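Local coordinates for protein MmcR (Streptomyces lavendulae, PDB 3GWZ) that methylates the quinone hydroxyl of 6-demethylmitomycins A and B with S-adenosyl-L-methionine, forming the methoxy group of mitomycins A and B, at residues 164-167 with 168-171; 274-277 with 278-281; 131-135 with 136-140. All coordinates share one frame; numbering follows the deposited sequence.

Interaction 1 (164-167 with 168-171); sequences SFWQ and LTHE. With SAH (S-adenosyl-L-homocysteine), chain G.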
loop_
_atom_site.group_PDB
_atom_site.type_symbol
_atom_site.label_atom_id
_atom_site.label_comp_id
_atom_site.label_asym_id
_atom_site.label_seq_id
_atom_site.Cartn_x
_atom_site.Cartn_y
_atom_site.Cartn_z
ATOM N N SER A 164 7.005 -31.450 -12.075
ATOM C CA SER A 164 8.097 -30.550 -12.438
ATOM C C SER A 164 7.748 -29.100 -12.127
ATOM O O SER A 164 6.576 -28.741 -11.981
ATOM C CB SER A 164 8.451 -30.684 -13.923
ATOM O OG SER A 164 7.430 -30.126 -14.731
ATOM N N PHE A 165 8.774 -28.265 -12.012
ATOM C CA PHE A 165 8.554 -26.848 -11.767
ATOM C C PHE A 165 7.716 -26.232 -12.892
ATOM O O PHE A 165 6.818 -25.432 -12.646
ATOM C CB PHE A 165 9.886 -26.101 -11.628
ATOM C CG PHE A 165 9.720 -24.624 -11.331
ATOM C CD1 PHE A 165 9.434 -24.192 -10.047
ATOM C CD2 PHE A 165 9.826 -23.680 -12.342
ATOM C CE1 PHE A 165 9.276 -22.833 -9.760
ATOM C CE2 PHE A 165 9.657 -22.316 -12.074
ATOM C CZ PHE A 165 9.386 -21.893 -10.778
ATOM N N TRP A 166 8.003 -26.601 -14.133
ATOM C CA TRP A 166 7.249 -26.005 -15.240
ATOM C C TRP A 166 5.800 -26.496 -15.271
ATOM O O TRP A 166 4.892 -25.752 -15.649
ATOM C CB TRP A 166 7.931 -26.250 -16.584
ATOM C CG TRP A 166 9.242 -25.561 -16.727
ATOM C CD1 TRP A 166 10.420 -26.120 -17.127
ATOM C CD2 TRP A 166 9.518 -24.174 -16.477
ATOM N NE1 TRP A 166 11.408 -25.171 -17.150
ATOM C CE2 TRP A 166 10.885 -23.968 -16.752
ATOM C CE3 TRP A 166 8.745 -23.093 -16.043
ATOM C CZ2 TRP A 166 11.499 -22.725 -16.601
ATOM C CZ3 TRP A 166 9.358 -21.852 -15.890
ATOM C CH2 TRP A 166 10.716 -21.680 -16.169
ATOM N N GLN A 167 5.581 -27.745 -14.875
ATOM C CA GLN A 167 4.228 -28.287 -14.876
ATOM C C GLN A 167 3.407 -27.656 -13.762
ATOM O O GLN A 167 2.236 -27.344 -13.947
ATOM C CB GLN A 167 4.239 -29.812 -14.727
ATOM C CG GLN A 167 2.867 -30.453 -14.845
ATOM C CD GLN A 167 2.214 -30.182 -16.192
ATOM O OE1 GLN A 167 1.006 -29.972 -16.277
ATOM N NE2 GLN A 167 3.017 -30.173 -17.250
ATOM N N LEU A 168 4.023 -27.465 -12.602
ATOM C CA LEU A 168 3.318 -26.836 -11.489
ATOM C C LEU A 168 2.895 -25.409 -11.839
ATOM O O LEU A 168 1.740 -25.011 -11.612
ATOM C CB LEU A 168 4.187 -26.826 -10.223
ATOM C CG LEU A 168 3.502 -26.125 -9.047
ATOM C CD1 LEU A 168 2.297 -26.942 -8.595
ATOM C CD2 LEU A 168 4.472 -25.924 -7.892
ATOM N N THR A 169 3.822 -24.636 -12.397
ATOM C CA THR A 169 3.522 -23.243 -12.725
ATOM C C THR A 169 2.554 -23.155 -13.913
ATOM O O THR A 169 1.815 -22.175 -14.067
ATOM C CB THR A 169 4.812 -22.404 -12.976
ATOM O OG1 THR A 169 5.648 -23.057 -13.938
ATOM C CG2 THR A 169 5.606 -22.222 -11.668
ATOM N N HIS A 170 2.542 -24.192 -14.741
ATOM C CA HIS A 170 1.556 -24.261 -15.814
ATOM C C HIS A 170 0.138 -24.491 -15.273
ATOM O O HIS A 170 -0.805 -23.795 -15.665
ATOM C CB HIS A 170 1.914 -25.354 -16.817
ATOM C CG HIS A 170 0.819 -25.641 -17.796
ATOM N ND1 HIS A 170 0.524 -24.799 -18.847
ATOM C CD2 HIS A 170 -0.067 -26.661 -17.872
ATOM C CE1 HIS A 170 -0.489 -25.294 -19.535
ATOM N NE2 HIS A 170 -0.864 -26.426 -18.966
ATOM N N GLU A 171 -0.001 -25.449 -14.361
ATOM C CA GLU A 171 -1.311 -25.905 -13.886
ATOM C C GLU A 171 -1.892 -25.077 -12.734
ATOM O O GLU A 171 -3.107 -24.913 -12.622
ATOM C CB GLU A 171 -1.216 -27.365 -13.430
ATOM C CG GLU A 171 -0.822 -28.345 -14.523
ATOM C CD GLU A 171 -0.796 -29.793 -14.046
ATOM O OE1 GLU A 171 -0.445 -30.040 -12.870
ATOM O OE2 GLU A 171 -1.126 -30.687 -14.857
HETATM N N SAH G . 12.618 -13.708 -20.038
HETATM C CA SAH G . 11.843 -13.496 -18.767
HETATM C CB SAH G . 11.471 -14.801 -18.037
HETATM C CG SAH G . 12.641 -15.710 -17.614
HETATM S SD SAH G . 12.074 -17.117 -16.667
HETATM C C SAH G . 12.636 -12.614 -17.844
HETATM O O SAH G . 12.075 -12.062 -16.893
HETATM O OXT SAH G . 13.847 -12.423 -18.028
HETATM C "C5'" SAH G . 12.030 -18.350 -17.953
HETATM C "C4'" SAH G . 10.736 -18.329 -18.793
HETATM O "O4'" SAH G . 10.693 -19.382 -19.784
HETATM C "C3'" SAH G . 9.420 -18.455 -18.018
HETATM O "O3'" SAH G . 8.682 -17.229 -18.149
HETATM C "C2'" SAH G . 8.646 -19.595 -18.685
HETATM O "O2'" SAH G . 7.256 -19.312 -18.888
HETATM C "C1'" SAH G . 9.306 -19.686 -20.041
HETATM N N9 SAH G . 9.256 -21.025 -20.670
HETATM C C8 SAH G . 9.610 -22.197 -20.096
HETATM N N7 SAH G . 9.472 -23.219 -20.978
HETATM C C5 SAH G . 9.035 -22.683 -22.144
HETATM C C6 SAH G . 8.699 -23.195 -23.486
HETATM N N6 SAH G . 8.816 -24.522 -23.729
HETATM N N1 SAH G . 8.275 -22.307 -24.426
HETATM C C2 SAH G . 8.167 -20.997 -24.161
HETATM N N3 SAH G . 8.461 -20.459 -22.958
HETATM C C4 SAH G . 8.893 -21.241 -21.936
#
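The methyl CG2 of Thr169 lies over one face of the Phe165 ring, displaced toward its rim, a CH-pi contact of 4.1 Å from CG2 to the ring centroid. The same threonine turns its hydroxyl back to the preceding turn: with chi1 at 52°, OG1 sits between its own backbone N and carbonyl carbon and donates to Phe165 O (2.9 Å). Phe165 O takes a second bond, from Thr169 N, on the opposite face of its carbonyl plane. OG1 is also hydrogen-bonded to Arg234, a residue that binds S-adenosyl-L-methionine, so the threonine is a second-shell link between this helix and the cofactor site. The segment is the short helix 165-171 of the methyltransferase domain, with Ser164 as its N-cap: Ser164 OG accepts from Gln167 N at 3.0 Å, and Ser164 O receives Leu168 N in the first regular turn. From that first turn, Trp166 reaches out to S-adenosyl-L-homocysteine. Its indole has C8 of the adenine over the centre of one face, 3.9 Å above the plane, while Phe165 CD2 lies over the rim of the other; CZ3 meets the ribose at C2' (3.7 Å). The OG1 of Thr169 lies at the indole edge, 3.7 Å from Trp166 CE3. The Phe165 ring is also met edge-to-face by Phe157 and Phe179.

Interaction 2 (274-277 with 278-281); sequences IKHV and LHDW. With SAH (S-adenosyl-L-homocysteine), chain G.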
loop_
_atom_site.group_PDB
_atom_site.type_symbol
_atom_site.label_atom_id
_atom_site.label_comp_id
_atom_site.label_asym_id
_atom_site.label_seq_id
_atom_site.Cartn_x
_atom_site.Cartn_y
_atom_site.Cartn_z
ATOM N N ILE A 274 16.721 -13.316 -25.666
ATOM C CA ILE A 274 16.452 -14.478 -24.818
ATOM C C ILE A 274 17.153 -14.263 -23.472
ATOM O O ILE A 274 18.362 -14.392 -23.357
ATOM C CB ILE A 274 16.853 -15.802 -25.515
ATOM C CG1 ILE A 274 16.386 -17.019 -24.710
ATOM C CG2 ILE A 274 18.360 -15.868 -25.786
ATOM C CD1 ILE A 274 16.374 -18.317 -25.537
ATOM N N LYS A 275 16.376 -13.888 -22.465
ATOM C CA LYS A 275 16.930 -13.429 -21.195
ATOM C C LYS A 275 16.513 -14.369 -20.078
ATOM O O LYS A 275 15.319 -14.604 -19.892
ATOM C CB LYS A 275 16.424 -12.008 -20.887
ATOM C CG LYS A 275 16.846 -11.469 -19.527
ATOM C CD LYS A 275 16.654 -9.951 -19.415
ATOM C CE LYS A 275 15.202 -9.556 -19.133
ATOM N NZ LYS A 275 14.752 -9.914 -17.750
ATOM N N HIS A 276 17.501 -14.899 -19.354
ATOM C CA HIS A 276 17.280 -15.799 -18.229
ATOM C C HIS A 276 16.425 -16.995 -18.629
ATOM O O HIS A 276 15.573 -17.463 -17.862
ATOM C CB HIS A 276 16.661 -15.050 -17.041
ATOM C CG HIS A 276 17.564 -14.011 -16.453
ATOM N ND1 HIS A 276 18.914 -14.223 -16.261
ATOM C CD2 HIS A 276 17.312 -12.756 -16.010
ATOM C CE1 HIS A 276 19.455 -13.142 -15.729
ATOM N NE2 HIS A 276 18.503 -12.238 -15.565
ATOM N N VAL A 277 16.653 -17.482 -19.840
ATOM C CA VAL A 277 15.964 -18.673 -20.304
ATOM C C VAL A 277 16.955 -19.819 -20.427
ATOM O O VAL A 277 16.746 -20.891 -19.861
ATOM C CB VAL A 277 15.215 -18.433 -21.642
ATOM C CG1 VAL A 277 14.844 -19.771 -22.314
ATOM C CG2 VAL A 277 13.972 -17.592 -21.401
ATOM N N LEU A 278 18.054 -19.590 -21.143
ATOM C CA LEU A 278 18.969 -20.687 -21.437
ATOM C C LEU A 278 19.552 -21.298 -20.169
ATOM O O LEU A 278 19.855 -22.482 -20.141
ATOM C CB LEU A 278 20.083 -20.248 -22.386
ATOM C CG LEU A 278 19.565 -19.805 -23.754
ATOM C CD1 LEU A 278 20.723 -19.407 -24.655
ATOM C CD2 LEU A 278 18.725 -20.920 -24.394
ATOM N N HIS A 279 19.697 -20.503 -19.114
ATOM C CA HIS A 279 20.262 -21.051 -17.884
ATOM C C HIS A 279 19.313 -22.010 -17.146
ATOM O O HIS A 279 19.713 -22.667 -16.177
ATOM C CB HIS A 279 20.833 -19.949 -16.979
ATOM C CG HIS A 279 19.803 -19.089 -16.316
ATOM N ND1 HIS A 279 20.136 -18.117 -15.395
ATOM C CD2 HIS A 279 18.452 -19.066 -16.411
ATOM C CE1 HIS A 279 19.038 -17.522 -14.964
ATOM N NE2 HIS A 279 18.000 -18.081 -15.562
ATOM N N ASP A 280 18.075 -22.115 -17.624
ATOM C CA ASP A 280 17.137 -23.109 -17.104
ATOM C C ASP A 280 17.374 -24.497 -17.678
ATOM O O ASP A 280 16.830 -25.470 -17.158
ATOM C CB ASP A 280 15.695 -22.734 -17.433
ATOM C CG ASP A 280 15.271 -21.435 -16.793
ATOM O OD1 ASP A 280 15.891 -21.027 -15.790
ATOM O OD2 ASP A 280 14.314 -20.825 -17.298
ATOM N N TRP A 281 18.164 -24.588 -18.752
ATOM C CA TRP A 281 18.214 -25.807 -19.569
ATOM C C TRP A 281 19.595 -26.462 -19.656
ATOM O O TRP A 281 20.617 -25.777 -19.610
ATOM C CB TRP A 281 17.685 -25.499 -20.982
ATOM C CG TRP A 281 16.283 -24.934 -20.952
ATOM C CD1 TRP A 281 15.917 -23.611 -21.049
ATOM C CD2 TRP A 281 15.070 -25.673 -20.768
ATOM N NE1 TRP A 281 14.546 -23.494 -20.943
ATOM C CE2 TRP A 281 14.007 -24.744 -20.771
ATOM C CE3 TRP A 281 14.778 -27.033 -20.595
ATOM C CZ2 TRP A 281 12.679 -25.135 -20.612
ATOM C CZ3 TRP A 281 13.466 -27.416 -20.452
ATOM C CH2 TRP A 281 12.430 -26.475 -20.457
HETATM N N SAH G . 12.618 -13.708 -20.038
HETATM C CA SAH G . 11.843 -13.496 -18.767
HETATM C CB SAH G . 11.471 -14.801 -18.037
HETATM C CG SAH G . 12.641 -15.710 -17.614
HETATM S SD SAH G . 12.074 -17.117 -16.667
HETATM C C SAH G . 12.636 -12.614 -17.844
HETATM O O SAH G . 12.075 -12.062 -16.893
HETATM O OXT SAH G . 13.847 -12.423 -18.028
HETATM C "C5'" SAH G . 12.030 -18.350 -17.953
HETATM C "C4'" SAH G . 10.736 -18.329 -18.793
HETATM O "O4'" SAH G . 10.693 -19.382 -19.784
HETATM C "C3'" SAH G . 9.420 -18.455 -18.018
HETATM O "O3'" SAH G . 8.682 -17.229 -18.149
HETATM C "C2'" SAH G . 8.646 -19.595 -18.685
HETATM O "O2'" SAH G . 7.256 -19.312 -18.888
HETATM C "C1'" SAH G . 9.306 -19.686 -20.041
HETATM N N9 SAH G . 9.256 -21.025 -20.670
HETATM C C8 SAH G . 9.610 -22.197 -20.096
HETATM N N7 SAH G . 9.472 -23.219 -20.978
HETATM C C5 SAH G . 9.035 -22.683 -22.144
HETATM C C6 SAH G . 8.699 -23.195 -23.486
HETATM N N6 SAH G . 8.816 -24.522 -23.729
HETATM N N1 SAH G . 8.275 -22.307 -24.426
HETATM C C2 SAH G . 8.167 -20.997 -24.161
HETATM N N3 SAH G . 8.461 -20.459 -22.958
HETATM C C4 SAH G . 8.893 -21.241 -21.936
HETATM O O HOH W 1 15.076 -18.484 -15.152
#
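One water joins His276, His279 and Asp280: it donates to His276 O (2.9 Å) and Asp280 OD1 (2.7 Å), and it meets NE2 of His279, the probable proton acceptor, at 3.0 Å. Where the chain turns from strand 271-275 into a short 3-10 segment, Asp280 N bonds to Val277 O from well above the carbonyl plane. Two further bonds fix the amino-acid end of S-adenosyl-L-homocysteine at the tip of the strand: its N donates to Lys275 O (2.8 Å), and Lys275 NZ, at the end of a chain bent at chi3 and chi4, donates to the carboxylate oxygen OXT (2.7 Å). Glu190, in a salt bridge, and Ser187 also hold this ammonium. Among the rings, His276 and His279 lie nearly parallel, at 22°, but are slid apart and barely overlap. His279 gets there with CG between its backbone N and carbonyl carbon (chi1 72°), while Glu333 holds ND1; His276 is bonded to Glu190 and Asp307. Apolar contacts complete the turn, Ile274 CD1 against Leu278 CD2 (3.7 Å) and Val277 CG1 alongside the Trp281 indole, whose edge meets the adenine at N7. In this Rossmann-like methyltransferase domain the turn leads from strand 271-275 into helix 283-296, with strand 302-308 beside the strand and helix 316-329 packed against His279 and Asp280.

Interaction 3 (131-135 with 136-140); sequences ARFQA and APWHW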
loop_
_atom_site.group_PDB
_atom_site.type_symbol
_atom_site.label_atom_id
_atom_site.label_comp_id
_atom_site.label_asym_id
_atom_site.label_seq_id
_atom_site.Cartn_x
_atom_site.Cartn_y
_atom_site.Cartn_z
ATOM N N ALA A 131 10.940 -13.404 -1.339
ATOM C CA ALA A 131 10.633 -13.915 -0.003
ATOM C C ALA A 131 9.311 -14.674 -0.028
ATOM O O ALA A 131 9.194 -15.737 0.572
ATOM C CB ALA A 131 10.588 -12.792 1.016
ATOM N N ARG A 132 8.320 -14.137 -0.735
ATOM C CA ARG A 132 7.005 -14.776 -0.809
ATOM C C ARG A 132 7.000 -16.035 -1.669
ATOM O O ARG A 132 6.266 -16.979 -1.387
ATOM C CB ARG A 132 5.944 -13.776 -1.293
ATOM C CG ARG A 132 5.617 -12.730 -0.228
ATOM C CD ARG A 132 4.881 -11.512 -0.765
ATOM N NE ARG A 132 4.516 -10.635 0.344
ATOM C CZ ARG A 132 5.354 -9.790 0.939
ATOM N NH1 ARG A 132 6.609 -9.684 0.516
ATOM N NH2 ARG A 132 4.933 -9.039 1.955
ATOM N N PHE A 133 7.816 -16.028 -2.722
ATOM C CA PHE A 133 8.029 -17.191 -3.595
ATOM C C PHE A 133 8.642 -18.330 -2.779
ATOM O O PHE A 133 8.163 -19.462 -2.808
ATOM C CB PHE A 133 8.960 -16.750 -4.744
ATOM C CG PHE A 133 9.345 -17.844 -5.733
ATOM C CD1 PHE A 133 8.405 -18.718 -6.244
ATOM C CD2 PHE A 133 10.655 -17.928 -6.201
ATOM C CE1 PHE A 133 8.774 -19.705 -7.178
ATOM C CE2 PHE A 133 11.036 -18.900 -7.136
ATOM C CZ PHE A 133 10.082 -19.789 -7.624
ATOM N N GLN A 134 9.690 -18.012 -2.027
ATOM C CA GLN A 134 10.393 -18.992 -1.198
ATOM C C GLN A 134 9.549 -19.513 -0.031
ATOM O O GLN A 134 9.820 -20.585 0.512
ATOM C CB GLN A 134 11.671 -18.370 -0.636
ATOM C CG GLN A 134 12.711 -18.042 -1.686
ATOM C CD GLN A 134 13.828 -17.187 -1.131
ATOM O OE1 GLN A 134 13.885 -16.923 0.075
ATOM N NE2 GLN A 134 14.717 -16.733 -2.007
ATOM N N ALA A 135 8.545 -18.742 0.367
ATOM C CA ALA A 135 7.672 -19.138 1.470
ATOM C C ALA A 135 6.865 -20.388 1.123
ATOM O O ALA A 135 6.502 -21.168 2.006
ATOM C CB ALA A 135 6.740 -17.992 1.838
ATOM N N ALA A 136 6.584 -20.574 -0.166
ATOM C CA ALA A 136 5.826 -21.731 -0.630
ATOM C C ALA A 136 6.457 -23.044 -0.191
ATOM O O ALA A 136 7.669 -23.234 -0.316
ATOM C CB ALA A 136 5.672 -21.711 -2.155
ATOM N N PRO A 137 5.626 -23.971 0.310
ATOM C CA PRO A 137 6.131 -25.253 0.818
ATOM C C PRO A 137 6.867 -26.038 -0.262
ATOM O O PRO A 137 7.841 -26.724 0.042
ATOM C CB PRO A 137 4.853 -25.979 1.265
ATOM C CG PRO A 137 3.734 -25.267 0.529
ATOM C CD PRO A 137 4.177 -23.835 0.526
ATOM N N TRP A 138 6.424 -25.925 -1.513
ATOM C CA TRP A 138 7.042 -26.698 -2.592
ATOM C C TRP A 138 8.406 -26.151 -2.988
ATOM O O TRP A 138 9.244 -26.871 -3.546
ATOM C CB TRP A 138 6.105 -26.799 -3.810
ATOM C CG TRP A 138 5.370 -25.528 -4.156
ATOM C CD1 TRP A 138 4.074 -25.233 -3.858
ATOM C CD2 TRP A 138 5.886 -24.389 -4.867
ATOM N NE1 TRP A 138 3.744 -23.996 -4.345
ATOM C CE2 TRP A 138 4.838 -23.452 -4.965
ATOM C CE3 TRP A 138 7.130 -24.075 -5.428
ATOM C CZ2 TRP A 138 4.991 -22.218 -5.599
ATOM C CZ3 TRP A 138 7.287 -22.846 -6.057
ATOM C CH2 TRP A 138 6.215 -21.932 -6.141
ATOM N N HIS A 139 8.626 -24.868 -2.715
ATOM C CA HIS A 139 9.929 -24.270 -2.943
ATOM C C HIS A 139 10.883 -24.838 -1.883
ATOM O O HIS A 139 11.895 -25.446 -2.208
ATOM C CB HIS A 139 9.812 -22.750 -2.841
ATOM C CG HIS A 139 11.043 -22.000 -3.251
ATOM N ND1 HIS A 139 12.221 -22.053 -2.539
ATOM C CD2 HIS A 139 11.257 -21.126 -4.266
ATOM C CE1 HIS A 139 13.120 -21.280 -3.120
ATOM N NE2 HIS A 139 12.560 -20.700 -4.168
ATOM N N TRP A 140 10.536 -24.657 -0.611
ATOM C CA TRP A 140 11.340 -25.204 0.484
ATOM C C TRP A 140 11.561 -26.715 0.311
ATOM O O TRP A 140 12.638 -27.223 0.608
ATOM C CB TRP A 140 10.659 -24.912 1.828
ATOM C CG TRP A 140 11.469 -25.218 3.069
ATOM C CD1 TRP A 140 11.390 -26.339 3.852
ATOM C CD2 TRP A 140 12.430 -24.358 3.703
ATOM N NE1 TRP A 140 12.260 -26.242 4.913
ATOM C CE2 TRP A 140 12.912 -25.036 4.844
ATOM C CE3 TRP A 140 12.944 -23.090 3.403
ATOM C CZ2 TRP A 140 13.879 -24.489 5.687
ATOM C CZ3 TRP A 140 13.906 -22.548 4.237
ATOM C CH2 TRP A 140 14.361 -23.245 5.375
HETATM O O HOH W 2 12.213 -22.093 0.167
HETATM O O HOH W 3 14.021 -18.162 -4.884
#
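The chain turns at Ala136, the N-cap residue of helix 137-144, between that helix and helix 126-135: Ala136 N donates to Phe133 O at 3.3 Å, whereas its psi is extended, outside the helical range, before Pro137 starts the next helix. The bend brings His139 back against Phe133 and Gln134. Its ring, with CG anti to the backbone N (chi1 -172°), points an edge at the Phe133 face, CD2 lying 3.6 Å above the plane over the ring centre, with the planes 83° apart: a T-shaped pair. One face of the imidazole rests on Gln134, whose CA is 3.7 Å from the ring centroid. Trp138 completes the aromatic cluster, its CH2 touching Phe133 CE1 (3.5 Å) with the two rings oblique. Waters engage both imidazole nitrogens: one bridges ND1 to Gln134 O, the other NE2 to Gln134 NE2, while Gln134 OE1 is bonded to His56. Trp140 points to the dimer interface, where its ring stacks on Trp140 of the second subunit. The buried histidine thus meets carbon on its face and at one edge but water at both nitrogens, a setting that satisfies its polar atoms and probably fixes the rotation of the ring.

Along the chain the order is interaction 3, interaction 1, interaction 2, and in space interaction 1 stands at the corner of a bent path from the dimer interface to the cofactor, touching both others. Interaction 3, at the junction of helices 126-135 and 137-144, meets it through Phe133 and Trp138 against Phe165 and Leu168 of helix 165-171, their centres about 14 Å apart. Interaction 1 in turn meets interaction 2, whose centre is about 17 Å away, where Trp166 packs on Asp280 and Trp281; both border S-adenosyl-L-homocysteine. Interactions 2 and 3 do not touch, their nearest atoms being about 10 Å apart. Helix 165-171 thus joins the subunit-contact region to the loop after strand 271-275 in the seven-stranded sheet.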